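Local coordinates for carboxysome assembly protein CcmN (Synechococcus elongatus, PDB 7D6C), which is required for carboxysome formation, its N-terminal part binding CcmM, which itself binds RuBisCO, and its C-terminal peptide binding the shell protein CcmK2, at residues L37-A42 against V59-G64; S50-G55 against I67-G72; V79-Q84 against T97-T102. All blocks are in the same frame, centred on the assembly; numbering follows the deposited sequence.

Contact 1: L37-A42 against V59-G64; sequences LLIAEA and VIHARG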
loop_
_atom_site.group_PDB
_atom_site.type_symbol
_atom_site.label_atom_id
_atom_site.label_comp_id
_atom_site.label_asym_id
_atom_site.label_seq_id
_atom_site.Cartn_x
_atom_site.Cartn_y
_atom_site.Cartn_z
ATOM N N LEU F 37 2.727 1.375 9.413
ATOM C CA LEU F 37 2.135 0.470 10.383
ATOM C C LEU F 37 3.115 -0.657 10.629
ATOM O O LEU F 37 3.279 -1.529 9.764
ATOM C CB LEU F 37 0.804 -0.062 9.869
ATOM C CG LEU F 37 -0.177 1.057 9.551
ATOM C CD1 LEU F 37 -1.409 0.519 8.845
ATOM C CD2 LEU F 37 -0.516 1.723 10.868
ATOM N N LEU F 38 3.771 -0.632 11.803
ATOM C CA LEU F 38 4.651 -1.718 12.252
ATOM C C LEU F 38 3.885 -2.606 13.228
ATOM O O LEU F 38 3.629 -2.205 14.370
ATOM C CB LEU F 38 5.905 -1.164 12.910
ATOM C CG LEU F 38 6.553 -0.048 12.104
ATOM C CD1 LEU F 38 7.870 0.372 12.715
ATOM C CD2 LEU F 38 6.764 -0.515 10.693
ATOM N N ILE F 39 3.523 -3.806 12.782
ATOM C CA ILE F 39 2.740 -4.745 13.575
ATOM C C ILE F 39 3.563 -6.009 13.759
ATOM O O ILE F 39 4.102 -6.553 12.785
ATOM C CB ILE F 39 1.387 -5.050 12.906
ATOM C CG1 ILE F 39 0.561 -3.778 12.838
ATOM C CG2 ILE F 39 0.601 -6.099 13.672
ATOM C CD1 ILE F 39 0.812 -3.012 11.609
ATOM N N ALA F 40 3.681 -6.463 15.007
ATOM C CA ALA F 40 4.380 -7.710 15.313
ATOM C C ALA F 40 3.506 -8.538 16.247
ATOM O O ALA F 40 3.122 -8.066 17.324
ATOM C CB ALA F 40 5.764 -7.448 15.923
ATOM N N GLU F 41 3.171 -9.758 15.824
ATOM C CA GLU F 41 2.386 -10.661 16.655
ATOM C C GLU F 41 3.211 -11.123 17.858
ATOM O O GLU F 41 4.431 -10.922 17.925
ATOM C CB GLU F 41 1.900 -11.864 15.841
ATOM C CG GLU F 41 1.069 -11.506 14.628
ATOM C CD GLU F 41 -0.320 -11.025 15.004
ATOM O OE1 GLU F 41 -0.624 -9.822 14.828
ATOM O OE2 GLU F 41 -1.120 -11.853 15.484
ATOM N N ALA F 42 2.524 -11.764 18.814
ATOM C CA ALA F 42 3.137 -12.061 20.109
ATOM C C ALA F 42 4.370 -12.931 19.959
ATOM O O ALA F 42 5.331 -12.789 20.730
ATOM C CB ALA F 42 2.131 -12.736 21.033
ATOM N N VAL F 59 3.599 -0.962 5.307
ATOM C CA VAL F 59 3.035 -1.792 6.366
ATOM C C VAL F 59 3.976 -2.959 6.584
ATOM O O VAL F 59 4.216 -3.748 5.663
ATOM C CB VAL F 59 1.625 -2.306 6.043
ATOM C CG1 VAL F 59 1.185 -3.368 7.078
ATOM C CG2 VAL F 59 0.631 -1.142 5.983
ATOM N N ILE F 60 4.524 -3.059 7.787
ATOM C CA ILE F 60 5.403 -4.155 8.161
ATOM C C ILE F 60 4.654 -5.002 9.172
ATOM O O ILE F 60 4.313 -4.516 10.260
ATOM C CB ILE F 60 6.733 -3.648 8.741
ATOM C CG1 ILE F 60 7.287 -2.503 7.886
ATOM C CG2 ILE F 60 7.722 -4.773 8.811
ATOM C CD1 ILE F 60 7.819 -2.929 6.525
ATOM N N HIS F 61 4.377 -6.257 8.819
ATOM C CA HIS F 61 3.629 -7.143 9.707
ATOM C C HIS F 61 4.401 -8.443 9.902
ATOM O O HIS F 61 4.445 -9.285 8.997
ATOM C CB HIS F 61 2.232 -7.409 9.167
ATOM C CG HIS F 61 1.366 -8.159 10.118
ATOM N ND1 HIS F 61 0.188 -8.762 9.739
ATOM C CD2 HIS F 61 1.514 -8.417 11.438
ATOM C CE1 HIS F 61 -0.357 -9.355 10.786
ATOM N NE2 HIS F 61 0.427 -9.161 11.830
ATOM N N ALA F 62 5.002 -8.611 11.084
ATOM C CA ALA F 62 5.841 -9.772 11.365
ATOM C C ALA F 62 4.974 -10.904 11.884
ATOM O O ALA F 62 4.135 -10.694 12.768
ATOM C CB ALA F 62 6.935 -9.429 12.367
ATOM N N ARG F 63 5.149 -12.095 11.309
ATOM C CA ARG F 63 4.328 -13.234 11.705
ATOM C C ARG F 63 5.159 -14.507 11.677
ATOM O O ARG F 63 5.783 -14.828 10.657
ATOM C CB ARG F 63 3.090 -13.389 10.809
ATOM C CG ARG F 63 1.923 -13.996 11.553
ATOM C CD ARG F 63 0.742 -14.309 10.659
ATOM N NE ARG F 63 0.380 -13.234 9.748
ATOM C CZ ARG F 63 -0.872 -13.052 9.349
ATOM N NH1 ARG F 63 -1.206 -12.061 8.515
ATOM N NH2 ARG F 63 -1.810 -13.861 9.824
ATOM N N GLY F 64 5.156 -15.218 12.807
ATOM C CA GLY F 64 5.953 -16.418 12.973
ATOM C C GLY F 64 7.443 -16.181 13.078
ATOM O O GLY F 64 8.234 -17.076 12.748
#
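The carbonyl oxygen of Ile60 is gripped by two groups of the neighbouring strand: the N-H of Ile39 points straight at it (N to O 2.7 Å, 179° at the hydrogen), and the CA of Leu38 adds a C-H...O contact at 3.5 Å. Ile39 O is held likewise by the N-H of Ala62 and the CA-H of His61, and Ile60 N donates to Leu37 O. This alternation is that of parallel strands, 37-40 and 59-63 running 4.7 Å apart at nearly the same heading.

Leu38, Ile60, Ala40 and Ala62 share one face, where Leu38 CD2 lies alongside Ile60 CG1 at 3.5 Å; the small alanines and branched aliphatics suit an interior lined by Ile46 and Ile67. The other face carries Leu37, Val59, Ile39 and His61. In His61, CG is anti to the backbone N (chi1 -172°), and the ring end comes nearer the neighbouring strand, its CD2 3.3 Å from Ile39 CG2. Its NE2 donates to Glu41 OE1 at 3.2 Å; the oxygen lies near the ring plane, whereas the nitrogen stands above the carboxylate plane, the two planes being 77° apart. ND1 is hydrogen-bonded to a polar side chain of the chain of another protein. An alanine at His61 would probably leave Glu41 OE1 without this donor, strip Ile39 CG2 of its aromatic neighbour and break that bond between chains. One histidine, using both ring nitrogens, thus links the end of the neighbouring strand's segment, through Glu41, to an interface with another protein.

Contact 2: S50-G55 against I67-G72; sequences SGVCIG and IIIQAG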
loop_
_atom_site.group_PDB
_atom_site.type_symbol
_atom_site.label_atom_id
_atom_site.label_comp_id
_atom_site.label_asym_id
_atom_site.label_seq_id
_atom_site.Cartn_x
_atom_site.Cartn_y
_atom_site.Cartn_z
ATOM N N SER F 50 20.212 0.868 11.145
ATOM C CA SER F 50 20.649 2.255 11.173
ATOM C C SER F 50 20.482 2.873 9.796
ATOM O O SER F 50 20.870 2.277 8.788
ATOM C CB SER F 50 22.123 2.327 11.568
ATOM O OG SER F 50 22.340 1.717 12.838
ATOM N N GLY F 51 19.922 4.077 9.753
ATOM C CA GLY F 51 19.855 4.811 8.505
ATOM C C GLY F 51 18.732 4.413 7.579
ATOM O O GLY F 51 18.642 4.959 6.475
ATOM N N VAL F 52 17.877 3.486 7.998
ATOM C CA VAL F 52 16.709 3.089 7.234
ATOM C C VAL F 52 15.692 4.213 7.092
ATOM O O VAL F 52 15.487 5.027 8.002
ATOM C CB VAL F 52 16.090 1.854 7.907
ATOM C CG1 VAL F 52 14.666 1.600 7.397
ATOM C CG2 VAL F 52 16.958 0.651 7.591
ATOM N N CYS F 53 15.028 4.230 5.933
ATOM C CA CYS F 53 13.881 5.082 5.651
ATOM C C CYS F 53 12.725 4.209 5.212
ATOM O O CYS F 53 12.907 3.322 4.372
ATOM C CB CYS F 53 14.203 6.069 4.552
ATOM S SG CYS F 53 15.749 6.845 4.881
ATOM N N ILE F 54 11.543 4.469 5.758
ATOM C CA ILE F 54 10.332 3.760 5.373
ATOM C C ILE F 54 9.324 4.769 4.869
ATOM O O ILE F 54 8.904 5.665 5.614
ATOM C CB ILE F 54 9.747 2.958 6.534
ATOM C CG1 ILE F 54 10.855 2.071 7.160
ATOM C CG2 ILE F 54 8.468 2.220 6.052
ATOM C CD1 ILE F 54 10.467 1.429 8.445
ATOM N N GLY F 55 8.898 4.587 3.623
ATOM C CA GLY F 55 8.030 5.543 2.976
ATOM C C GLY F 55 6.566 5.442 3.371
ATOM O O GLY F 55 6.071 4.432 3.881
ATOM N N ILE F 67 10.893 -9.669 11.303
ATOM C CA ILE F 67 11.263 -8.914 10.116
ATOM C C ILE F 67 12.432 -8.034 10.516
ATOM O O ILE F 67 12.376 -7.362 11.551
ATOM C CB ILE F 67 10.088 -8.082 9.570
ATOM C CG1 ILE F 67 8.864 -8.988 9.351
ATOM C CG2 ILE F 67 10.497 -7.389 8.302
ATOM C CD1 ILE F 67 7.674 -8.310 8.754
ATOM N N ILE F 68 13.506 -8.074 9.739
ATOM C CA ILE F 68 14.701 -7.302 10.041
ATOM C C ILE F 68 15.039 -6.490 8.805
ATOM O O ILE F 68 15.420 -7.052 7.769
ATOM C CB ILE F 68 15.887 -8.186 10.456
ATOM C CG1 ILE F 68 15.605 -8.873 11.790
ATOM C CG2 ILE F 68 17.162 -7.367 10.543
ATOM C CD1 ILE F 68 16.196 -10.248 11.887
ATOM N N ILE F 69 14.898 -5.178 8.905
ATOM C CA ILE F 69 15.326 -4.262 7.856
ATOM C C ILE F 69 16.729 -3.829 8.242
ATOM O O ILE F 69 16.922 -3.161 9.260
ATOM C CB ILE F 69 14.376 -3.061 7.722
ATOM C CG1 ILE F 69 12.922 -3.522 7.817
ATOM C CG2 ILE F 69 14.629 -2.279 6.423
ATOM C CD1 ILE F 69 12.610 -4.680 6.899
ATOM N N GLN F 70 17.710 -4.232 7.452
ATOM C CA GLN F 70 19.085 -3.955 7.837
ATOM C C GLN F 70 19.478 -2.538 7.418
ATOM O O GLN F 70 18.708 -1.817 6.773
ATOM C CB GLN F 70 20.002 -5.013 7.245
ATOM C CG GLN F 70 19.557 -6.398 7.668
ATOM C CD GLN F 70 20.706 -7.327 7.897
ATOM O OE1 GLN F 70 21.435 -7.661 6.951
ATOM N NE2 GLN F 70 20.904 -7.742 9.159
ATOM N N ALA F 71 20.684 -2.132 7.816
ATOM C CA ALA F 71 21.049 -0.721 7.766
ATOM C C ALA F 71 21.099 -0.197 6.342
ATOM O O ALA F 71 21.566 -0.883 5.422
ATOM C CB ALA F 71 22.396 -0.496 8.421
ATOM N N GLY F 72 20.627 1.045 6.177
ATOM C CA GLY F 72 20.639 1.737 4.914
ATOM C C GLY F 72 19.660 1.211 3.903
ATOM O O GLY F 72 19.588 1.759 2.792
#
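Ser50 and Ala71 bring their backbones together where two successive turns of the chain round the same corner, their CA atoms 4.5 Å apart. The pairing is brief: Val52 lies nearest Gly72, and the segments then part, because strand 53-54 already belongs to the next sheet while residues 67-69 still belong to the previous one. A single hydrogen bond joins the two backbones, from Gly72 N to Ser50 O at 2.9 Å. It is noticeably bent, 139° at the hydrogen, with the donor tilted from the carbonyl plane. Both corners carry a glycine with positive phi, Gly51 at 81° and Gly72 at 71°, a conformation that glycine adopts more readily than any residue with a CB.

Among the side chains, Val52 does most of the work. Its CG2, anti to its own carbonyl carbon, meets Ile69 CG2 at 3.9 Å, and its CG1 approaches the same methyl, so that the branched end of the valine straddles it. The two side chains cross at about a right angle. CG2 of Val52 also lies against the Gln70 carbonyl oxygen. Two beta-branched residues suit this place, since each has a methyl close to its backbone to fill the inside of the bend. Nearer the surface, Ser50 CB and Ala71 CB sit 4.2 Å apart, a light contact for which small side chains are enough.

Ile69 also packs on Ile48, Leu75 and Val87, so the contact adjoins strands 45-48, 74-75 and 85-87. The preceding turn continues the stack, Asp29 OD1 accepting a hydrogen bond from Gly51 N. Cys53 packs on His61 of a second subunit, another copy of CcmN, and strand 53-54 lies between strands 31-32 and 74-75.

Contact 3: V79-Q84 against T97-T102; sequences VLIVGQ and TTLVNT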
loop_
_atom_site.group_PDB
_atom_site.type_symbol
_atom_site.label_atom_id
_atom_site.label_comp_id
_atom_site.label_asym_id
_atom_site.label_seq_id
_atom_site.Cartn_x
_atom_site.Cartn_y
_atom_site.Cartn_z
ATOM N N VAL F 79 5.265 -0.045 0.579
ATOM C CA VAL F 79 5.858 -1.373 0.642
ATOM C C VAL F 79 5.157 -2.193 1.722
ATOM O O VAL F 79 4.793 -1.675 2.791
ATOM C CB VAL F 79 7.366 -1.244 0.899
ATOM C CG1 VAL F 79 8.025 -2.624 1.084
ATOM C CG2 VAL F 79 7.983 -0.505 -0.247
ATOM N N LEU F 80 4.944 -3.480 1.441
ATOM C CA LEU F 80 4.220 -4.370 2.341
ATOM C C LEU F 80 5.058 -5.609 2.636
ATOM O O LEU F 80 5.408 -6.363 1.720
ATOM C CB LEU F 80 2.885 -4.766 1.731
ATOM C CG LEU F 80 2.244 -5.885 2.513
ATOM C CD1 LEU F 80 1.670 -5.290 3.766
ATOM C CD2 LEU F 80 1.182 -6.545 1.676
ATOM N N ILE F 81 5.370 -5.835 3.908
ATOM C CA ILE F 81 6.193 -6.974 4.312
ATOM C C ILE F 81 5.437 -7.778 5.368
ATOM O O ILE F 81 5.265 -7.316 6.506
ATOM C CB ILE F 81 7.575 -6.544 4.828
ATOM C CG1 ILE F 81 8.353 -5.822 3.722
ATOM C CG2 ILE F 81 8.352 -7.737 5.205
ATOM C CD1 ILE F 81 9.680 -5.216 4.173
ATOM N N VAL F 82 4.983 -8.971 4.988
ATOM C CA VAL F 82 4.230 -9.868 5.854
ATOM C C VAL F 82 5.021 -11.151 6.006
ATOM O O VAL F 82 5.560 -11.660 5.014
ATOM C CB VAL F 82 2.839 -10.192 5.282
ATOM C CG1 VAL F 82 2.156 -11.241 6.154
ATOM C CG2 VAL F 82 2.007 -8.946 5.172
ATOM N N GLY F 83 5.072 -11.688 7.234
ATOM C CA GLY F 83 5.677 -12.997 7.457
ATOM C C GLY F 83 6.984 -12.881 8.194
ATOM O O GLY F 83 6.992 -12.215 9.234
ATOM N N GLN F 84 8.085 -13.490 7.717
ATOM C CA GLN F 84 9.392 -13.154 8.274
ATOM C C GLN F 84 10.320 -12.833 7.115
ATOM O O GLN F 84 10.377 -13.583 6.135
ATOM C CB GLN F 84 10.073 -14.250 9.141
ATOM C CG GLN F 84 9.191 -14.903 10.166
ATOM C CD GLN F 84 8.937 -16.345 9.782
ATOM O OE1 GLN F 84 9.896 -17.036 9.400
ATOM N NE2 GLN F 84 7.654 -16.706 9.590
ATOM N N THR F 97 6.083 -2.531 -3.505
ATOM C CA THR F 97 6.643 -3.862 -3.348
ATOM C C THR F 97 5.848 -4.643 -2.312
ATOM O O THR F 97 5.443 -4.102 -1.278
ATOM C CB THR F 97 8.098 -3.772 -2.890
ATOM O OG1 THR F 97 8.852 -2.977 -3.809
ATOM C CG2 THR F 97 8.709 -5.164 -2.776
ATOM N N THR F 98 5.663 -5.934 -2.570
ATOM C CA THR F 98 5.164 -6.868 -1.568
ATOM C C THR F 98 6.149 -8.018 -1.359
ATOM O O THR F 98 6.492 -8.728 -2.316
ATOM C CB THR F 98 3.800 -7.394 -1.976
ATOM O OG1 THR F 98 2.844 -6.341 -1.783
ATOM C CG2 THR F 98 3.431 -8.604 -1.130
ATOM N N LEU F 99 6.606 -8.196 -0.111
ATOM C CA LEU F 99 7.423 -9.342 0.286
ATOM C C LEU F 99 6.646 -10.152 1.304
ATOM O O LEU F 99 6.313 -9.625 2.371
ATOM C CB LEU F 99 8.747 -8.904 0.902
ATOM C CG LEU F 99 9.676 -7.972 0.143
ATOM C CD1 LEU F 99 10.829 -7.548 1.048
ATOM C CD2 LEU F 99 10.209 -8.655 -1.074
ATOM N N VAL F 100 6.382 -11.428 0.987
ATOM C CA VAL F 100 5.641 -12.359 1.857
ATOM C C VAL F 100 6.520 -13.561 2.160
ATOM O O VAL F 100 6.675 -14.449 1.313
ATOM C CB VAL F 100 4.324 -12.833 1.232
ATOM C CG1 VAL F 100 3.523 -13.564 2.279
ATOM C CG2 VAL F 100 3.536 -11.660 0.676
ATOM N N ASN F 101 7.054 -13.616 3.382
ATOM C CA ASN F 101 7.970 -14.682 3.801
ATOM C C ASN F 101 9.140 -14.818 2.818
ATOM O O ASN F 101 9.576 -15.923 2.497
ATOM C CB ASN F 101 7.236 -16.025 3.960
ATOM C CG ASN F 101 6.265 -16.053 5.156
ATOM O OD1 ASN F 101 6.615 -15.659 6.268
ATOM N ND2 ASN F 101 5.036 -16.543 4.920
ATOM N N THR F 102 9.645 -13.684 2.318
ATOM C CA THR F 102 10.782 -13.668 1.400
ATOM C C THR F 102 11.712 -12.498 1.731
ATOM O O THR F 102 11.249 -11.415 2.113
ATOM C CB THR F 102 10.319 -13.587 -0.078
ATOM O OG1 THR F 102 9.196 -12.709 -0.193
ATOM C CG2 THR F 102 9.905 -14.953 -0.619
#
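Leu80 and Val82 exchange backbone hydrogen bonds with Thr97, Leu99 and Asn101, joining two consecutive coils of a left-handed parallel beta-helix, whose coils are triangular. Four such bonds run between residues 80-82 and 97-101: Leu80 N to Thr97 O (2.8 Å), Leu99 N to Leu80 O, Val82 N to Leu99 O and Asn101 N to Val82 O (3.0 Å). The amides of Ile81 and Gly83 face the other way, toward strand 59-63.

Ile81 and Leu99 lie side by side in the aliphatic interior, Ile81 CG1 4.0 Å from Leu99 CD1. On the other face Thr98 sits beside Leu80, its OG1 hydrogen-bonded to a polar and a basic side chain of the chain of another protein; a hydroxyl suits that interface. Thr97 OG1 is satisfied by Gly94 O, and Gln84 NE2 by Arg63 O.

At the corner, Gly83 has backbone angles that call for glycine, and a CB there would collide with Asn101 OD1. Chi1 of Asn101 (-69°) sets CG beside its own backbone N, and from there its OD1 accepts from Gln84 N at 3.0 Å, the donor tilted 24° from the carbonyl plane.

Overall arrangement
Contacts 1 and 3 lie in the same six-stranded parallel sheet, their centres about 10 Å apart, and they meet where strands 59-63 and 80-82 are neighbours. Contact 2 lies about 15 Å from contact 1 and 14 Å from contact 3, at the corner between the other two sheets. Along the chain, contacts 1 and 2 interleave, while contact 3 opens after both have closed. Ile67 ties them together: its CD1 packs against Ala62 CA of contact 1 and Ile81 O of contact 3, across the interior. Coil upon coil, the N-terminal domain thus becomes a compact prism whose shared sheet meets another protein's chain, consistent with its binding of CcmM.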